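Local coordinates for protein CofB (Escherichia coli, PDB 5AX6) that serves as a minor pilin subunit of the CFA/III type IVb pilus, in which its homotrimer probably takes part in pilus assembly, at residues 368-371 / 376-379; 9-14 / 163-168; 17-22 / 171-176. All blocks are in the same frame, centred on the assembly; numbering follows the deposited sequence.

The three contacts illustrate how one long pilin chain uses different chemistry at its two ends. Contacts 2 and 3 are neighbours, their centres 11 Å apart, and follow one another along helix 4-25 in the pilin domain. Contact 2 pairs that helix with helix 161-171, and contact 3 pairs it with the loop that follows. Contact 1 belongs to the C-terminal domain, on the other side of the chain's centre; its centre lies 85 Å from that of contact 2 and 83 Å from that of contact 3, with no touch to either. Contacts 1 and 3 each border a further subunit of the trimer, whereas contact 2 is internal to its own chain.

Contact 1: 368-371 / 376-379; sequences GNYI and SEKG
Tyr370 and Glu377 carry this contact, reaching toward each other from opposite directions and meeting through their polar ends. Tyr370 OH donates a short hydrogen bond of 2.5 Å to Glu377 OE2, entering by the anti lone pair, the one turned away from the other carboxylate oxygen. Ring and carboxylate are nearly coplanar, their planes only 6° apart, and OE2 of Glu377 sits at the edge of the ring, in its plane, 3.4 Å from Tyr370 CE2. Two torsional choices make the reach possible: the tyrosine ring swings to the side opposite its own backbone nitrogen (chi1 -180°), and the glutamate chain runs extended beyond CG.

This small joint is the close-packed part. Its glutamate is buried, and Leu473 of strand 468-473 touches both side chains. Arg430 of a second subunit forms a salt bridge to Glu377 OE2 and also packs on Tyr370, while Asn373 N adds a weak hydrogen bond to the same oxygen. Beyond the joint the packing is loose: Tyr370 itself is only partly covered, the two backbones stay well apart, bridged by the long side chains of Tyr370 and Glu377, and the rest of both segments is largely exposed.

With six residues between them, the pair ties together the two ends of a short excursion within the loop that joins helix 359-362 to strand 381-384, and it does so beside a subunit boundary of the trimer. Chemically, a buried carboxylate oxygen that accepts from a phenol and faces an arginine would be expected to stay ionised, so the negative charge is probably shared between an intrachain bond and an intersubunit one.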
# COMPACT_ATOMS: atom_id res chain seq x y z
N GLY A 368 34.34 -10.71 -54.32
CA GLY A 368 34.70 -12.11 -54.14
C GLY A 368 35.80 -12.31 -53.11
O GLY A 368 35.80 -13.28 -52.36
N ASN A 369 36.75 -11.37 -53.08
CA ASN A 369 37.88 -11.44 -52.16
C ASN A 369 37.66 -10.64 -50.87
O ASN A 369 38.35 -10.86 -49.87
CB ASN A 369 39.15 -10.93 -52.84
CG ASN A 369 39.74 -11.94 -53.81
OD1 ASN A 369 39.16 -12.99 -54.07
ND2 ASN A 369 40.91 -11.62 -54.34
N TYR A 370 36.71 -9.70 -50.89
CA TYR A 370 36.53 -8.77 -49.78
C TYR A 370 36.09 -9.46 -48.50
O TYR A 370 35.14 -10.26 -48.51
CB TYR A 370 35.52 -7.68 -50.16
CG TYR A 370 35.29 -6.67 -49.06
CD1 TYR A 370 36.23 -5.68 -48.80
CD2 TYR A 370 34.14 -6.70 -48.29
CE1 TYR A 370 36.03 -4.76 -47.79
CE2 TYR A 370 33.93 -5.78 -47.28
CZ TYR A 370 34.87 -4.81 -47.04
OH TYR A 370 34.68 -3.89 -46.03
N ILE A 371 36.79 -9.17 -47.41
CA ILE A 371 36.41 -9.68 -46.09
C ILE A 371 35.86 -8.52 -45.25
O ILE A 371 36.45 -7.44 -45.23
CB ILE A 371 37.60 -10.32 -45.36
CG1 ILE A 371 38.26 -11.41 -46.22
CG2 ILE A 371 37.17 -10.89 -44.02
CD1 ILE A 371 39.62 -11.85 -45.71
N SER A 376 34.78 -1.36 -38.21
CA SER A 376 35.48 -0.21 -38.75
C SER A 376 34.99 0.26 -40.11
O SER A 376 35.45 1.29 -40.61
CB SER A 376 36.98 -0.52 -38.86
OG SER A 376 37.69 -0.00 -37.75
N GLU A 377 34.08 -0.49 -40.72
CA GLU A 377 33.61 -0.15 -42.06
C GLU A 377 32.89 1.18 -42.13
O GLU A 377 32.08 1.51 -41.27
CB GLU A 377 32.68 -1.24 -42.60
CG GLU A 377 33.42 -2.40 -43.28
CD GLU A 377 32.50 -3.58 -43.55
OE1 GLU A 377 31.42 -3.65 -42.92
OE2 GLU A 377 32.86 -4.43 -44.39
N LYS A 378 33.20 1.94 -43.17
CA LYS A 378 32.51 3.20 -43.42
C LYS A 378 31.03 2.95 -43.66
O LYS A 378 30.65 1.98 -44.32
CB LYS A 378 33.12 3.93 -44.61
CG LYS A 378 34.53 4.45 -44.37
CD LYS A 378 34.86 5.64 -45.26
CE LYS A 378 34.30 6.93 -44.68
NZ LYS A 378 34.91 7.23 -43.35
N GLY A 379 30.20 3.83 -43.10
CA GLY A 379 28.77 3.82 -43.36
C GLY A 379 27.99 2.90 -42.44
O GLY A 379 26.77 2.82 -42.53

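Contact 2: 9-14 / 163-168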
# COMPACT_ATOMS: atom_id res chain seq x y z
N ILE A 9 -0.24 -29.47 25.88
CA ILE A 9 -1.51 -29.54 25.16
C ILE A 9 -2.65 -29.05 26.05
O ILE A 9 -3.51 -28.31 25.60
CB ILE A 9 -1.79 -30.97 24.66
CG1 ILE A 9 -0.86 -31.29 23.49
CG2 ILE A 9 -3.25 -31.11 24.24
CD1 ILE A 9 -0.90 -32.75 23.06
N VAL A 10 -2.64 -29.46 27.32
CA VAL A 10 -3.59 -28.95 28.30
C VAL A 10 -3.46 -27.43 28.42
O VAL A 10 -4.47 -26.71 28.38
CB VAL A 10 -3.36 -29.59 29.68
CG1 VAL A 10 -4.20 -28.89 30.74
CG2 VAL A 10 -3.67 -31.09 29.63
N SER A 11 -2.23 -26.95 28.56
CA SER A 11 -1.98 -25.52 28.71
C SER A 11 -2.44 -24.72 27.50
O SER A 11 -2.99 -23.63 27.64
CB SER A 11 -0.49 -25.26 28.98
OG SER A 11 -0.12 -25.82 30.23
N ASN A 12 -2.22 -25.24 26.29
CA ASN A 12 -2.70 -24.56 25.10
C ASN A 12 -4.22 -24.42 25.10
O ASN A 12 -4.75 -23.38 24.68
CB ASN A 12 -2.26 -25.28 23.82
CG ASN A 12 -0.78 -25.12 23.54
OD1 ASN A 12 -0.12 -24.23 24.07
ND2 ASN A 12 -0.25 -25.98 22.68
N ALA A 13 -4.91 -25.45 25.54
CA ALA A 13 -6.37 -25.42 25.57
C ALA A 13 -6.87 -24.46 26.67
O ALA A 13 -7.82 -23.70 26.46
CB ALA A 13 -6.93 -26.81 25.79
N LEU A 14 -6.23 -24.51 27.83
CA LEU A 14 -6.55 -23.59 28.92
C LEU A 14 -6.38 -22.13 28.48
O LEU A 14 -7.26 -21.29 28.71
CB LEU A 14 -5.68 -23.89 30.14
CG LEU A 14 -6.10 -25.14 30.92
CD1 LEU A 14 -5.01 -25.54 31.93
CD2 LEU A 14 -7.44 -24.92 31.64
N VAL A 163 3.11 -24.01 35.24
CA VAL A 163 3.27 -22.57 35.09
C VAL A 163 4.15 -22.25 33.88
O VAL A 163 3.88 -21.31 33.12
CB VAL A 163 3.87 -21.92 36.34
CG1 VAL A 163 4.33 -20.50 36.03
CG2 VAL A 163 2.85 -21.91 37.48
N SER A 164 5.20 -23.04 33.69
CA SER A 164 6.09 -22.84 32.56
C SER A 164 5.36 -23.09 31.24
O SER A 164 5.52 -22.34 30.28
CB SER A 164 7.32 -23.74 32.67
OG SER A 164 8.28 -23.41 31.69
N SER A 165 4.55 -24.15 31.18
CA SER A 165 3.82 -24.43 29.95
C SER A 165 2.66 -23.44 29.76
O SER A 165 2.34 -23.09 28.63
CB SER A 165 3.32 -25.88 29.91
OG SER A 165 2.35 -26.13 30.90
N LEU A 166 2.05 -22.98 30.85
CA LEU A 166 1.02 -21.94 30.75
C LEU A 166 1.61 -20.64 30.22
O LEU A 166 1.01 -19.98 29.37
CB LEU A 166 0.36 -21.70 32.11
CG LEU A 166 -0.58 -22.82 32.57
CD1 LEU A 166 -0.89 -22.69 34.06
CD2 LEU A 166 -1.87 -22.83 31.74
N GLU A 167 2.79 -20.28 30.70
CA GLU A 167 3.42 -19.04 30.27
C GLU A 167 3.83 -19.13 28.80
O GLU A 167 3.71 -18.16 28.05
CB GLU A 167 4.63 -18.72 31.15
CG GLU A 167 4.25 -18.07 32.47
CD GLU A 167 5.40 -18.01 33.46
OE1 GLU A 167 6.43 -18.69 33.23
OE2 GLU A 167 5.28 -17.29 34.48
N LYS A 168 4.29 -20.31 28.40
CA LYS A 168 4.63 -20.56 27.00
C LYS A 168 3.38 -20.43 26.12
O LYS A 168 3.42 -19.79 25.07
CB LYS A 168 5.25 -21.95 26.86
CG LYS A 168 5.44 -22.42 25.43
CD LYS A 168 6.34 -23.65 25.38
CE LYS A 168 6.30 -24.31 24.01
NZ LYS A 168 7.12 -25.55 23.97
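Ser11 and Ser165 meet through their hydroxyls where helix 4-25 crosses helix 161-171, at a signed angle of -49° and with segment axes 8.4 Å apart at their closest. Ser11 gives up the most surface here, and small side chains at the crossing let the backbones draw near: Ser11 CA is 5.1 Å from Leu166 CA. The hydroxyls, Ser11 OG and Ser165 OG, are 2.6 Å apart, and either could be the donor. Ser165 OG reaches its partner from between its own backbone N and carbonyl carbon (chi1 66°), a cramped setting for a side-chain atom.

Leu166, second in buried surface, leans across the other flank of Ser11. Its CD2 comes within 3.9 Å of Ser11 CB, and the same methyl lies 4.2 Å from Leu14 CD1, the two leucines crossing at a slant. Leu14 also touches Leu121 and Ile123 of strand 121-130, which ties the helix pair to the sheet of the pilin domain.

Each serine is also bonded to a carbonyl of its own helix, Ser11 OG to Arg7 O and Ser165 OG to Tyr162 O. A carbonyl oxygen can only accept, so these two bonds and the one between the hydroxyls draw on just two protons. In this buried polar spot one proton is therefore probably shared between two acceptors, or the hydroxyls alternate between arrangements.

Contact 3: 17-22 / 171-176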
# COMPACT_ATOMS: atom_id res chain seq x y z
N GLU A 17 -9.13 -20.94 26.08
CA GLU A 17 -10.35 -20.62 26.82
C GLU A 17 -10.21 -19.25 27.46
O GLU A 17 -11.08 -18.38 27.33
CB GLU A 17 -10.63 -21.68 27.89
CG GLU A 17 -10.94 -23.08 27.37
CD GLU A 17 -12.38 -23.25 26.90
OE1 GLU A 17 -13.25 -23.59 27.74
OE2 GLU A 17 -12.64 -23.05 25.70
N ILE A 18 -9.11 -19.07 28.17
CA ILE A 18 -8.82 -17.81 28.87
C ILE A 18 -8.81 -16.62 27.91
O ILE A 18 -9.49 -15.63 28.16
CB ILE A 18 -7.48 -17.92 29.63
CG1 ILE A 18 -7.67 -18.80 30.88
CG2 ILE A 18 -6.93 -16.56 29.99
CD1 ILE A 18 -6.35 -19.28 31.48
N ALA A 19 -8.09 -16.74 26.80
CA ALA A 19 -7.98 -15.63 25.86
C ALA A 19 -9.34 -15.26 25.27
O ALA A 19 -9.65 -14.09 25.06
CB ALA A 19 -7.00 -15.97 24.72
N GLY A 20 -10.16 -16.28 25.00
CA GLY A 20 -11.48 -16.04 24.46
C GLY A 20 -12.41 -15.33 25.42
O GLY A 20 -13.13 -14.40 25.03
N ILE A 21 -12.40 -15.75 26.68
CA ILE A 21 -13.24 -15.10 27.68
C ILE A 21 -12.77 -13.65 27.84
O ILE A 21 -13.57 -12.73 27.90
CB ILE A 21 -13.19 -15.83 29.04
CG1 ILE A 21 -13.82 -17.22 28.95
CG2 ILE A 21 -13.88 -15.01 30.10
CD1 ILE A 21 -15.31 -17.19 28.70
N VAL A 22 -11.46 -13.45 27.88
CA VAL A 22 -10.93 -12.09 28.02
C VAL A 22 -11.29 -11.21 26.81
O VAL A 22 -11.62 -10.03 26.97
CB VAL A 22 -9.42 -12.14 28.23
CG1 VAL A 22 -8.80 -10.74 28.13
CG2 VAL A 22 -9.12 -12.78 29.61
N GLU A 171 2.38 -16.75 25.78
CA GLU A 171 3.17 -15.90 24.91
C GLU A 171 2.84 -16.19 23.45
O GLU A 171 3.01 -15.32 22.60
CB GLU A 171 4.67 -16.06 25.18
CG GLU A 171 5.14 -17.47 25.48
CD GLU A 171 6.66 -17.56 25.57
OE1 GLU A 171 7.33 -17.43 24.52
OE2 GLU A 171 7.19 -17.76 26.69
N GLN A 172 2.34 -17.39 23.17
CA GLN A 172 1.95 -17.75 21.81
C GLN A 172 0.59 -17.16 21.43
O GLN A 172 0.14 -17.31 20.30
CB GLN A 172 1.91 -19.27 21.65
CG GLN A 172 3.28 -19.93 21.75
CD GLN A 172 4.21 -19.48 20.64
OE1 GLN A 172 3.87 -19.55 19.46
NE2 GLN A 172 5.38 -18.99 21.02
N HIS A 173 -0.05 -16.48 22.38
CA HIS A 173 -1.42 -16.03 22.20
C HIS A 173 -1.58 -14.53 22.48
O HIS A 173 -2.69 -14.03 22.60
CB HIS A 173 -2.35 -16.84 23.10
CG HIS A 173 -3.69 -17.13 22.50
ND1 HIS A 173 -4.56 -16.13 22.13
CD2 HIS A 173 -4.30 -18.30 22.21
CE1 HIS A 173 -5.66 -16.67 21.64
NE2 HIS A 173 -5.53 -17.99 21.67
N SER A 174 -0.46 -13.83 22.60
CA SER A 174 -0.48 -12.38 22.82
C SER A 174 -1.17 -11.99 24.11
O SER A 174 -1.84 -10.97 24.16
CB SER A 174 -1.16 -11.66 21.65
OG SER A 174 -0.41 -11.81 20.46
N ILE A 175 -1.02 -12.81 25.13
CA ILE A 175 -1.54 -12.42 26.44
C ILE A 175 -0.50 -12.73 27.48
O ILE A 175 0.45 -13.48 27.24
CB ILE A 175 -2.84 -13.14 26.80
CG1 ILE A 175 -2.61 -14.65 26.90
CG2 ILE A 175 -3.93 -12.82 25.79
CD1 ILE A 175 -3.69 -15.35 27.72
N SER A 176 -0.67 -12.16 28.66
CA SER A 176 0.28 -12.37 29.73
C SER A 176 -0.46 -12.33 31.05
O SER A 176 -1.58 -11.84 31.14
CB SER A 176 1.39 -11.32 29.69
OG SER A 176 0.86 -10.02 29.87
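Beside His173, whose ring lies against Ala19, Ser174 OG hydrogen-bonds to Asn252 O of a neighbouring subunit, which also packs on the histidine. The loop 171-176 thus has a polar side turned to the trimer and an apolar side turned to helix 4-25.

On that apolar side the methyl of Ala19 sits over one face of the imidazole in a CH-pi contact. CB of Ala19 is 3.7 Å from the centroid of the His173 ring and 26° off its normal, displaced toward the rim so that CE1 of His173 is its nearest atom, at 3.4 Å. Ile175 supplies the second point of contact: its CD1 meets Ile18 CG2 at 4.1 Å, the two side chains crossing at about a right angle. Ile15, a turn earlier on the helix, touches both His173 and Ile175. Replacing His173 with an alanine would probably leave the Ala19 methyl without its flat cover and open a gap between loop and helix next to the subunit boundary.

Behind, Ile18 packs on Phe144 and Leu225 of the antiparallel sheet. An N-terminal helix packed against an antiparallel sheet is characteristic of the type IV pilin fold; here the 171-176 loop lies against another flank of that helix.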